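Long-range contacts in interferon alpha/beta receptor 1 (Mus musculus, PDB 3WCY), which pairs with IFNAR2 to form the heterodimeric receptor for type I interferons, whose binding activates the JAK-STAT signalling cascade: residues G276-H281 and K297-Q302; K216-K221 and C266-D271; I14-T19 and G127-L132; N68-T73 and I95-A100. All blocks are in the same frame, centred on the assembly; numbering follows the deposited sequence.

Contact 1 (G276-H281 and K297-Q302)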
# COMPACT_ATOMS: atom_id res chain seq x y z
N GLY A 276 5.88 -5.83 -10.96
CA GLY A 276 4.45 -6.01 -11.20
C GLY A 276 3.68 -4.71 -11.19
O GLY A 276 2.65 -4.58 -11.87
N THR A 277 4.17 -3.75 -10.39
CA THR A 277 3.63 -2.41 -10.28
C THR A 277 4.78 -1.43 -10.42
O THR A 277 5.87 -1.66 -9.89
CB THR A 277 2.87 -2.20 -8.96
OG1 THR A 277 3.65 -2.61 -7.84
CG2 THR A 277 1.53 -2.88 -8.95
N PHE A 278 4.55 -0.35 -11.18
CA PHE A 278 5.54 0.69 -11.40
C PHE A 278 4.96 2.07 -11.76
O PHE A 278 3.80 2.19 -12.16
CB PHE A 278 6.68 0.24 -12.35
CG PHE A 278 6.33 -0.08 -13.79
CD1 PHE A 278 6.60 0.84 -14.80
CD2 PHE A 278 5.83 -1.32 -14.14
CE1 PHE A 278 6.32 0.54 -16.14
CE2 PHE A 278 5.54 -1.62 -15.48
CZ PHE A 278 5.79 -0.69 -16.47
N PHE A 279 5.78 3.12 -11.56
CA PHE A 279 5.44 4.52 -11.84
C PHE A 279 6.22 4.98 -13.06
O PHE A 279 7.35 4.54 -13.26
CB PHE A 279 5.80 5.42 -10.63
CG PHE A 279 5.03 5.15 -9.36
CD1 PHE A 279 5.52 4.27 -8.40
CD2 PHE A 279 3.84 5.82 -9.10
CE1 PHE A 279 4.81 4.04 -7.22
CE2 PHE A 279 3.14 5.59 -7.91
CZ PHE A 279 3.63 4.69 -6.98
N LEU A 280 5.64 5.89 -13.86
CA LEU A 280 6.33 6.39 -15.05
C LEU A 280 6.48 7.93 -15.09
O LEU A 280 5.57 8.67 -14.71
CB LEU A 280 5.71 5.85 -16.36
CG LEU A 280 5.91 4.36 -16.65
CD1 LEU A 280 4.65 3.74 -17.19
CD2 LEU A 280 7.03 4.15 -17.64
N HIS A 281 7.66 8.38 -15.55
CA HIS A 281 8.07 9.77 -15.74
C HIS A 281 7.96 10.09 -17.23
O HIS A 281 8.22 9.20 -18.05
CB HIS A 281 9.55 9.93 -15.35
CG HIS A 281 9.80 10.57 -14.03
ND1 HIS A 281 11.07 10.59 -13.48
CD2 HIS A 281 8.95 11.22 -13.20
CE1 HIS A 281 10.96 11.24 -12.33
NE2 HIS A 281 9.70 11.63 -12.12
N LYS A 297 2.80 8.52 -13.32
CA LYS A 297 1.69 7.64 -13.69
C LYS A 297 1.93 6.23 -13.16
O LYS A 297 2.87 5.56 -13.60
CB LYS A 297 1.45 7.65 -15.21
CG LYS A 297 0.31 6.74 -15.69
CD LYS A 297 -1.08 7.32 -15.43
CE LYS A 297 -2.18 6.32 -15.71
NZ LYS A 297 -2.33 5.34 -14.60
N PHE A 298 1.10 5.79 -12.21
CA PHE A 298 1.17 4.47 -11.61
C PHE A 298 0.33 3.49 -12.39
O PHE A 298 -0.86 3.74 -12.60
CB PHE A 298 0.71 4.49 -10.15
CG PHE A 298 0.63 3.13 -9.49
CD1 PHE A 298 1.79 2.44 -9.14
CD2 PHE A 298 -0.59 2.53 -9.23
CE1 PHE A 298 1.73 1.19 -8.54
CE2 PHE A 298 -0.66 1.27 -8.63
CZ PHE A 298 0.50 0.61 -8.29
N ILE A 299 0.93 2.37 -12.80
CA ILE A 299 0.23 1.33 -13.55
C ILE A 299 0.59 -0.05 -13.05
O ILE A 299 1.76 -0.39 -12.95
CB ILE A 299 0.37 1.48 -15.10
CG1 ILE A 299 1.79 1.89 -15.53
CG2 ILE A 299 -0.68 2.43 -15.66
CD1 ILE A 299 2.59 0.77 -16.05
N ASP A 300 -0.45 -0.84 -12.71
CA ASP A 300 -0.33 -2.22 -12.24
C ASP A 300 -0.46 -3.17 -13.43
O ASP A 300 -1.48 -3.15 -14.12
CB ASP A 300 -1.40 -2.53 -11.18
CG ASP A 300 -1.70 -4.01 -11.00
OD1 ASP A 300 -0.79 -4.75 -10.58
OD2 ASP A 300 -2.83 -4.43 -11.34
N SER A 301 0.57 -4.01 -13.65
CA SER A 301 0.57 -4.99 -14.73
C SER A 301 0.25 -6.37 -14.14
O SER A 301 1.12 -7.04 -13.58
CB SER A 301 1.90 -4.99 -15.47
OG SER A 301 3.00 -5.24 -14.61
N GLN A 302 -1.04 -6.75 -14.20
CA GLN A 302 -1.49 -8.02 -13.65
C GLN A 302 -2.30 -8.83 -14.65
O GLN A 302 -3.18 -8.28 -15.32
CB GLN A 302 -2.27 -7.81 -12.35
CG GLN A 302 -2.10 -8.95 -11.34
CD GLN A 302 -0.70 -8.99 -10.76
OE1 GLN A 302 -0.34 -8.22 -9.86
NE2 GLN A 302 0.13 -9.90 -11.26
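Phe279 and Phe298 meet across the antiparallel strands 277-281 and 297-300, which take the places of F and G in the four-stranded sheet of a fibronectin type III domain. Their side chains cross obliquely, with ring planes 45° apart and centroids 4.9 Å from each other. Phe298 CG, anti to its backbone N (chi1 175°), comes 3.9 Å from Phe279 CE2; CD1 lies over one face of the Phe279 ring, offset toward the rim. Phe298 CB also rests 3.5 Å from Phe279 CE2. An alanine at Phe279 would probably open a gap beside Phe298 CB and CD1 and leave Lys242 without its cation-pi partner. On the same face of the sheet, Thr277 CB approaches Phe298 CE1 to 3.6 Å, while Thr277 OG1 is hydrogen-bonded to an acidic side chain of another protein in the assembly.

The opposite face illustrates a different orientation. Phe278 and Ile299 lie side by side and point the same way, so that Ile299 CD1 makes a CH-pi contact 3.8 Å from the Phe278 ring centroid. Leu280 CD1 touches that same methyl, and Phe268 of strand 266-269 packs on both Phe278 and Leu280. Just beyond the regular strand pairing, Gly276 O accepts twice from Ser301: Ser301 N, 2.8 Å away, comes nearly in line with the carbonyl, and Ser301 OG, also at 2.8 Å, sits above the carbonyl plane.

Contact 2 (K216-K221 and C266-D271)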
# COMPACT_ATOMS: atom_id res chain seq x y z
N LYS A 216 2.80 -8.81 -22.63
CA LYS A 216 4.27 -8.72 -22.55
C LYS A 216 4.84 -7.40 -23.07
O LYS A 216 6.03 -7.12 -22.85
CB LYS A 216 4.93 -9.93 -23.23
CG LYS A 216 6.05 -10.54 -22.39
CD LYS A 216 6.26 -12.01 -22.73
CE LYS A 216 6.96 -12.77 -21.61
NZ LYS A 216 6.05 -13.05 -20.47
N SER A 217 4.01 -6.59 -23.74
CA SER A 217 4.38 -5.28 -24.28
C SER A 217 3.45 -4.20 -23.73
O SER A 217 2.25 -4.44 -23.58
CB SER A 217 4.34 -5.29 -25.81
OG SER A 217 4.76 -4.06 -26.36
N TYR A 218 3.99 -3.01 -23.44
CA TYR A 218 3.22 -1.88 -22.91
C TYR A 218 3.19 -0.73 -23.90
O TYR A 218 4.22 -0.41 -24.51
CB TYR A 218 3.80 -1.36 -21.59
CG TYR A 218 4.00 -2.40 -20.50
CD1 TYR A 218 5.25 -2.98 -20.29
CD2 TYR A 218 2.98 -2.70 -19.60
CE1 TYR A 218 5.45 -3.90 -19.27
CE2 TYR A 218 3.18 -3.62 -18.58
CZ TYR A 218 4.42 -4.22 -18.41
OH TYR A 218 4.62 -5.12 -17.39
N VAL A 219 2.03 -0.06 -24.03
CA VAL A 219 1.88 1.11 -24.89
C VAL A 219 1.56 2.31 -24.00
O VAL A 219 0.57 2.29 -23.27
CB VAL A 219 0.87 0.91 -26.06
CG1 VAL A 219 0.60 2.21 -26.81
CG2 VAL A 219 1.35 -0.17 -27.03
N LEU A 220 2.43 3.33 -24.05
CA LEU A 220 2.30 4.57 -23.29
C LEU A 220 1.79 5.68 -24.21
O LEU A 220 2.54 6.20 -25.05
CB LEU A 220 3.66 4.94 -22.64
CG LEU A 220 3.68 6.12 -21.67
CD1 LEU A 220 3.60 5.66 -20.25
CD2 LEU A 220 4.95 6.93 -21.84
N LYS A 221 0.49 6.02 -24.08
CA LYS A 221 -0.19 7.05 -24.86
C LYS A 221 -0.44 8.30 -24.01
O LYS A 221 -0.94 8.20 -22.89
CB LYS A 221 -1.51 6.51 -25.45
N CYS A 266 4.84 5.42 -27.26
CA CYS A 266 5.96 4.86 -26.50
C CYS A 266 5.69 3.36 -26.22
O CYS A 266 4.66 3.02 -25.64
CB CYS A 266 6.15 5.67 -25.21
SG CYS A 266 7.36 4.99 -24.04
N VAL A 267 6.60 2.48 -26.68
CA VAL A 267 6.49 1.02 -26.50
C VAL A 267 7.70 0.47 -25.73
O VAL A 267 8.84 0.70 -26.14
CB VAL A 267 6.21 0.26 -27.84
CG1 VAL A 267 6.31 -1.26 -27.67
CG2 VAL A 267 4.84 0.64 -28.41
N PHE A 268 7.44 -0.27 -24.63
CA PHE A 268 8.47 -0.89 -23.79
C PHE A 268 8.07 -2.30 -23.34
O PHE A 268 6.88 -2.56 -23.12
CB PHE A 268 8.83 0.02 -22.60
CG PHE A 268 7.69 0.59 -21.78
CD1 PHE A 268 7.30 0.00 -20.59
CD2 PHE A 268 7.03 1.75 -22.19
CE1 PHE A 268 6.26 0.54 -19.82
CE2 PHE A 268 5.98 2.28 -21.43
CZ PHE A 268 5.60 1.67 -20.26
N SER A 269 9.05 -3.23 -23.24
CA SER A 269 8.80 -4.62 -22.84
C SER A 269 9.07 -4.92 -21.35
O SER A 269 9.86 -4.22 -20.71
CB SER A 269 9.54 -5.60 -23.74
OG SER A 269 10.86 -5.88 -23.30
N GLN A 270 8.44 -5.99 -20.84
CA GLN A 270 8.50 -6.48 -19.45
C GLN A 270 9.92 -6.82 -18.93
O GLN A 270 10.10 -6.92 -17.71
CB GLN A 270 7.57 -7.70 -19.26
CG GLN A 270 6.08 -7.39 -19.42
CD GLN A 270 5.17 -8.51 -18.96
OE1 GLN A 270 5.45 -9.71 -19.14
NE2 GLN A 270 4.02 -8.14 -18.41
N ASP A 271 10.91 -7.00 -19.83
CA ASP A 271 12.29 -7.32 -19.46
C ASP A 271 12.98 -6.16 -18.75
O ASP A 271 13.70 -6.36 -17.77
CB ASP A 271 13.10 -7.72 -20.71
CG ASP A 271 12.44 -8.80 -21.54
OD1 ASP A 271 12.94 -9.94 -21.53
OD2 ASP A 271 11.41 -8.50 -22.18
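Tyr218 and Phe268 pair across the antiparallel strands 217-221 and 266-269, neighbours in the three-stranded sheet of the fibronectin type III sandwich, where they correspond to B and E. Backbone bonding comes first. Tyr218 and Phe268 form one hydrogen-bonded pair, with Tyr218 N 2.9 Å from Phe268 O, and Leu220 and Cys266 form the next, with Leu220 N 2.8 Å from Cys266 O.

Apolar packing follows on the face that carries these four side chains. Tyr218 CB stands over the Phe268 ring in a CH-pi contact, 3.8 Å from its centroid. The two rings are near parallel, at 25°, but slid so far apart that they barely overlap. Leu220 CB reaches the edge of Phe268 in the plane of the ring, 3.7 Å from CE2, and also lies against Cys266 CB; the sulfur of that cysteine is held in a disulfide with Cys258. Strand 277-281 closes over this face through Phe278 and Leu280. On the other face the valines touch, Val219 CG2 to Val267 CG2.

A polar side-chain contact forms where strand 217-221 begins. Gln270 NE2 donates to Tyr218 OH over 3.2 Å, the hydroxyl lying 21° out of the amide plane. A phenylalanine in place of Tyr218 would probably leave Gln270 NE2 without this acceptor and also lose the weak bond between the hydroxyl and Ser301 OG. Lys216 crosses Gln270 at about a right angle, its CG packing 3.4 Å from Gln270 OE1.

Contact 3 (I14-T19 and G127-L132)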
# COMPACT_ATOMS: atom_id res chain seq x y z
N ILE A 14 9.68 9.64 23.83
CA ILE A 14 9.42 10.28 22.55
C ILE A 14 10.37 9.59 21.57
O ILE A 14 11.57 9.91 21.53
CB ILE A 14 9.48 11.84 22.60
CG1 ILE A 14 9.17 12.51 21.25
CG2 ILE A 14 10.76 12.39 23.24
CD1 ILE A 14 7.72 12.88 21.04
N ASP A 15 9.85 8.56 20.85
CA ASP A 15 10.59 7.71 19.92
C ASP A 15 11.64 6.94 20.74
O ASP A 15 11.26 6.22 21.66
CB ASP A 15 11.21 8.52 18.76
CG ASP A 15 10.21 9.18 17.84
OD1 ASP A 15 9.18 9.69 18.34
OD2 ASP A 15 10.46 9.21 16.62
N ASP A 16 12.94 7.12 20.45
CA ASP A 16 14.02 6.41 21.14
C ASP A 16 14.69 7.25 22.24
O ASP A 16 15.69 6.84 22.83
CB ASP A 16 15.03 5.82 20.15
CG ASP A 16 14.51 4.57 19.46
OD1 ASP A 16 14.20 3.58 20.17
OD2 ASP A 16 14.41 4.58 18.21
N ASN A 17 14.08 8.41 22.54
CA ASN A 17 14.52 9.33 23.59
C ASN A 17 13.71 9.09 24.85
O ASN A 17 12.48 8.98 24.79
CB ASN A 17 14.42 10.78 23.12
CG ASN A 17 15.39 11.14 22.03
OD1 ASN A 17 16.61 11.00 22.17
ND2 ASN A 17 14.88 11.66 20.93
N TYR A 18 14.41 9.00 26.00
CA TYR A 18 13.82 8.76 27.32
C TYR A 18 14.09 9.95 28.25
O TYR A 18 15.10 10.65 28.09
CB TYR A 18 14.39 7.46 27.92
CG TYR A 18 13.97 6.21 27.18
CD1 TYR A 18 12.93 5.42 27.64
CD2 TYR A 18 14.65 5.80 26.04
CE1 TYR A 18 12.55 4.25 26.97
CE2 TYR A 18 14.28 4.64 25.35
CZ TYR A 18 13.23 3.87 25.83
OH TYR A 18 12.86 2.73 25.16
N THR A 19 13.18 10.19 29.21
CA THR A 19 13.26 11.28 30.20
C THR A 19 12.75 10.88 31.58
O THR A 19 11.85 10.05 31.69
CB THR A 19 12.61 12.58 29.68
OG1 THR A 19 11.58 12.27 28.73
CG2 THR A 19 13.62 13.54 29.05
N GLY A 127 16.54 4.62 14.04
CA GLY A 127 16.17 4.14 15.36
C GLY A 127 15.61 2.73 15.42
O GLY A 127 15.79 1.95 14.48
N ASN A 128 14.93 2.40 16.54
CA ASN A 128 14.34 1.08 16.75
C ASN A 128 12.85 1.05 17.06
O ASN A 128 12.18 0.09 16.68
CB ASN A 128 15.15 0.24 17.73
CG ASN A 128 15.77 -0.98 17.08
OD1 ASN A 128 15.07 -1.88 16.59
ND2 ASN A 128 17.09 -1.02 17.02
N MET A 129 12.34 2.09 17.75
CA MET A 129 10.93 2.21 18.12
C MET A 129 9.99 2.11 16.92
O MET A 129 8.95 1.45 17.01
CB MET A 129 10.69 3.52 18.89
CG MET A 129 9.36 3.56 19.64
SD MET A 129 9.16 2.29 20.91
CE MET A 129 10.30 2.87 22.15
N TRP A 130 10.35 2.74 15.79
CA TRP A 130 9.52 2.74 14.59
C TRP A 130 10.10 1.97 13.40
O TRP A 130 9.45 1.86 12.36
CB TRP A 130 9.11 4.18 14.24
CG TRP A 130 8.64 4.95 15.43
CD1 TRP A 130 9.32 5.94 16.09
CD2 TRP A 130 7.45 4.71 16.20
NE1 TRP A 130 8.59 6.37 17.18
CE2 TRP A 130 7.45 5.62 17.28
CE3 TRP A 130 6.37 3.81 16.07
CZ2 TRP A 130 6.41 5.66 18.22
CZ3 TRP A 130 5.34 3.87 17.00
CH2 TRP A 130 5.37 4.79 18.05
N ALA A 131 11.30 1.37 13.59
CA ALA A 131 12.05 0.57 12.62
C ALA A 131 11.21 -0.54 11.97
O ALA A 131 11.59 -1.02 10.89
CB ALA A 131 13.27 -0.03 13.29
N LEU A 132 10.10 -0.95 12.61
CA LEU A 132 9.18 -1.97 12.10
C LEU A 132 7.76 -1.44 11.91
O LEU A 132 6.88 -2.19 11.51
CB LEU A 132 9.17 -3.20 13.01
CG LEU A 132 10.49 -3.93 13.24
CD1 LEU A 132 10.31 -5.07 14.24
CD2 LEU A 132 11.10 -4.42 11.92
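Trp130 presents the edge of its indole to Asp15, whose CG lies near the ring plane, 3.3 Å from Trp130 NE1. The carboxylate is turned 73° against the indole. Asp15 OD2 meets NE1 at too poor an angle for a hydrogen bond, and OD1 accepts from Ser103 N. Over one face of the indole lies CG of the preceding Met129, offset toward the rim.

The second flat group is the carboxylate of Asp16, and it does the bonding. Its OD2 receives two backbone donors on the syn side, from opposite faces of the carboxylate plane: Asn128 N at 2.8 Å and Met129 N at 3.3 Å. Two N-H groups thus grip one oxygen and probably help to fix how the carboxylate is turned, with a weak bond from Met129 N to OD1 besides. Met129 bends at chi2 (61°) and chi3 (72°), and its CE comes to rest 3.5 Å from Asp15 O and 4.0 Å from Tyr18 OH.

Both aspartates occupy the centre of a type II' turn from Ile14 to Asn17, the tip of a tight beta hairpin in the first fibronectin type III domain. Facing it is the loop between strands 116-121 and 138-145 of the second domain. Helix 96-99 lies alongside, where Pro96 meets Tyr18 and Met129 and Phe97 meets Trp130, and strand 100-101 follows it, with Ala100 against Met129 and His101 bonded to the Asp15 backbone.

Contact 4 (N68-T73 and I95-A100)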
# COMPACT_ATOMS: atom_id res chain seq x y z
N ASN A 68 15.24 -4.87 22.87
CA ASN A 68 13.96 -5.13 22.20
C ASN A 68 12.87 -4.23 22.77
O ASN A 68 12.61 -4.25 23.97
CB ASN A 68 13.59 -6.62 22.31
CG ASN A 68 12.46 -7.12 21.43
OD1 ASN A 68 11.41 -6.49 21.25
ND2 ASN A 68 12.61 -8.35 20.95
N VAL A 69 12.24 -3.44 21.89
CA VAL A 69 11.17 -2.49 22.21
C VAL A 69 9.79 -3.14 22.46
O VAL A 69 8.84 -2.43 22.81
CB VAL A 69 11.09 -1.33 21.17
CG1 VAL A 69 12.37 -0.50 21.13
CG2 VAL A 69 10.74 -1.85 19.77
N TYR A 70 9.67 -4.47 22.24
CA TYR A 70 8.40 -5.20 22.38
C TYR A 70 8.34 -6.18 23.56
O TYR A 70 7.29 -6.81 23.78
CB TYR A 70 8.05 -5.94 21.09
CG TYR A 70 7.93 -5.07 19.87
CD1 TYR A 70 8.96 -5.02 18.92
CD2 TYR A 70 6.77 -4.35 19.61
CE1 TYR A 70 8.83 -4.25 17.77
CE2 TYR A 70 6.64 -3.57 18.46
CZ TYR A 70 7.67 -3.53 17.55
OH TYR A 70 7.56 -2.77 16.41
N ILE A 71 9.45 -6.33 24.31
CA ILE A 71 9.55 -7.24 25.46
C ILE A 71 9.37 -6.47 26.80
O ILE A 71 9.14 -5.26 26.77
CB ILE A 71 10.84 -8.11 25.39
CG1 ILE A 71 12.13 -7.28 25.58
CG2 ILE A 71 10.87 -8.95 24.11
CD1 ILE A 71 13.39 -8.09 25.90
N LYS A 72 9.47 -7.17 27.95
CA LYS A 72 9.34 -6.55 29.27
C LYS A 72 10.67 -5.87 29.65
O LYS A 72 11.72 -6.53 29.66
CB LYS A 72 8.93 -7.57 30.34
CG LYS A 72 7.59 -8.27 30.07
CD LYS A 72 7.76 -9.70 29.53
CE LYS A 72 7.81 -10.77 30.61
NZ LYS A 72 9.13 -10.83 31.30
N THR A 73 10.62 -4.56 29.93
CA THR A 73 11.79 -3.74 30.27
C THR A 73 11.56 -2.93 31.57
O THR A 73 10.41 -2.59 31.88
CB THR A 73 12.17 -2.85 29.05
OG1 THR A 73 12.17 -3.65 27.86
CG2 THR A 73 13.52 -2.14 29.21
N ILE A 95 6.09 -2.56 28.60
CA ILE A 95 6.52 -2.72 27.21
C ILE A 95 6.62 -1.29 26.63
O ILE A 95 5.59 -0.61 26.55
CB ILE A 95 5.56 -3.64 26.39
CG1 ILE A 95 5.45 -5.05 27.01
CG2 ILE A 95 5.99 -3.72 24.93
CD1 ILE A 95 4.11 -5.32 27.67
N PRO A 96 7.83 -0.81 26.25
CA PRO A 96 7.96 0.58 25.77
C PRO A 96 7.13 1.01 24.55
O PRO A 96 6.85 2.20 24.42
CB PRO A 96 9.47 0.75 25.54
CG PRO A 96 10.02 -0.63 25.45
CD PRO A 96 9.15 -1.48 26.33
N PHE A 97 6.71 0.06 23.70
CA PHE A 97 5.93 0.29 22.49
C PHE A 97 4.52 0.88 22.71
O PHE A 97 3.94 1.45 21.78
CB PHE A 97 5.88 -1.00 21.64
CG PHE A 97 5.16 -0.93 20.31
CD1 PHE A 97 5.53 -0.01 19.34
CD2 PHE A 97 4.14 -1.83 20.01
CE1 PHE A 97 4.87 0.05 18.12
CE2 PHE A 97 3.50 -1.79 18.77
CZ PHE A 97 3.86 -0.84 17.84
N TYR A 98 3.97 0.78 23.94
CA TYR A 98 2.64 1.33 24.25
C TYR A 98 2.71 2.77 24.80
O TYR A 98 1.81 3.57 24.53
CB TYR A 98 1.87 0.42 25.22
CG TYR A 98 1.59 -0.99 24.72
CD1 TYR A 98 0.68 -1.21 23.69
CD2 TYR A 98 2.15 -2.10 25.34
CE1 TYR A 98 0.40 -2.50 23.24
CE2 TYR A 98 1.86 -3.39 24.92
CZ TYR A 98 0.98 -3.59 23.86
OH TYR A 98 0.69 -4.87 23.43
N THR A 99 3.76 3.08 25.58
CA THR A 99 3.93 4.40 26.19
C THR A 99 4.70 5.41 25.33
O THR A 99 4.71 6.61 25.65
CB THR A 99 4.54 4.28 27.61
OG1 THR A 99 5.71 3.46 27.56
CG2 THR A 99 3.54 3.75 28.63
N ALA A 100 5.35 4.94 24.24
CA ALA A 100 6.15 5.78 23.35
C ALA A 100 5.32 6.69 22.44
O ALA A 100 4.36 6.23 21.81
CB ALA A 100 7.10 4.93 22.51
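Tyr70 drives the edge of its ring into the face of Phe97, a T-shaped pair with planes 65° apart and centroids separated by 4.8 Å. The touching atom is Tyr70 CE2, which stands 3.4 Å above the Phe97 plane and over its centre. Phe97 CG, anti to its backbone N (chi1 -177°), is thereby brought 3.5 Å from Tyr70 CE2, while Phe97 CB packs against Val69 O. Pro96 sets CG 3.4 Å from Val69 O, and the same carbonyl receives a weak hydrogen bond from Phe97 N. Ile95 completes this tight part with CG2 against Tyr70 O at 3.5 Å; partly exposed, it also packs on an apolar side chain of another protein in the assembly. Asn68 OD1 accepts from Tyr70 N at 2.8 Å, an Asx turn that helps to fix the backbone from which the tyrosine ring projects.

Away from the rings the fit is looser and less buried. Thr73 OG1 comes no nearer than 4.0 Å to Pro96 CD, the two side chains crossing at about a right angle, and Ile71 meets Ile95 and Pro96 CD only through its carbonyl oxygen.

Tyr70 OH is hydrogen-bonded to Glu133, and Phe97 also touches Glu133 and Leu183. The T-shaped pair thus forms part of the junction between the first and second of the tandem fibronectin type III domains, built from a loop and the short, weakly bonded helix 96-99.

From the N terminus, contact 3 opens at the hairpin tip in 14-19 and closes only at 127-132, tying the first fibronectin type III domain to the second. Contact 4, between 68-73 and 95-100, falls wholly within that long loop and touches contact 3, their centres about 10 Å apart. Further on, contacts 2 and 1 follow in series within the third domain. Contact 2 closes a loop of 44 residues at 266-271; strand 277-281 then starts contact 1, which closes at 297-302. Contact 2 lies in the three-stranded sheet and contact 1 in the four-stranded one, and they touch through the core. Centres of contacts 2 and 4 lie about 49 Å apart.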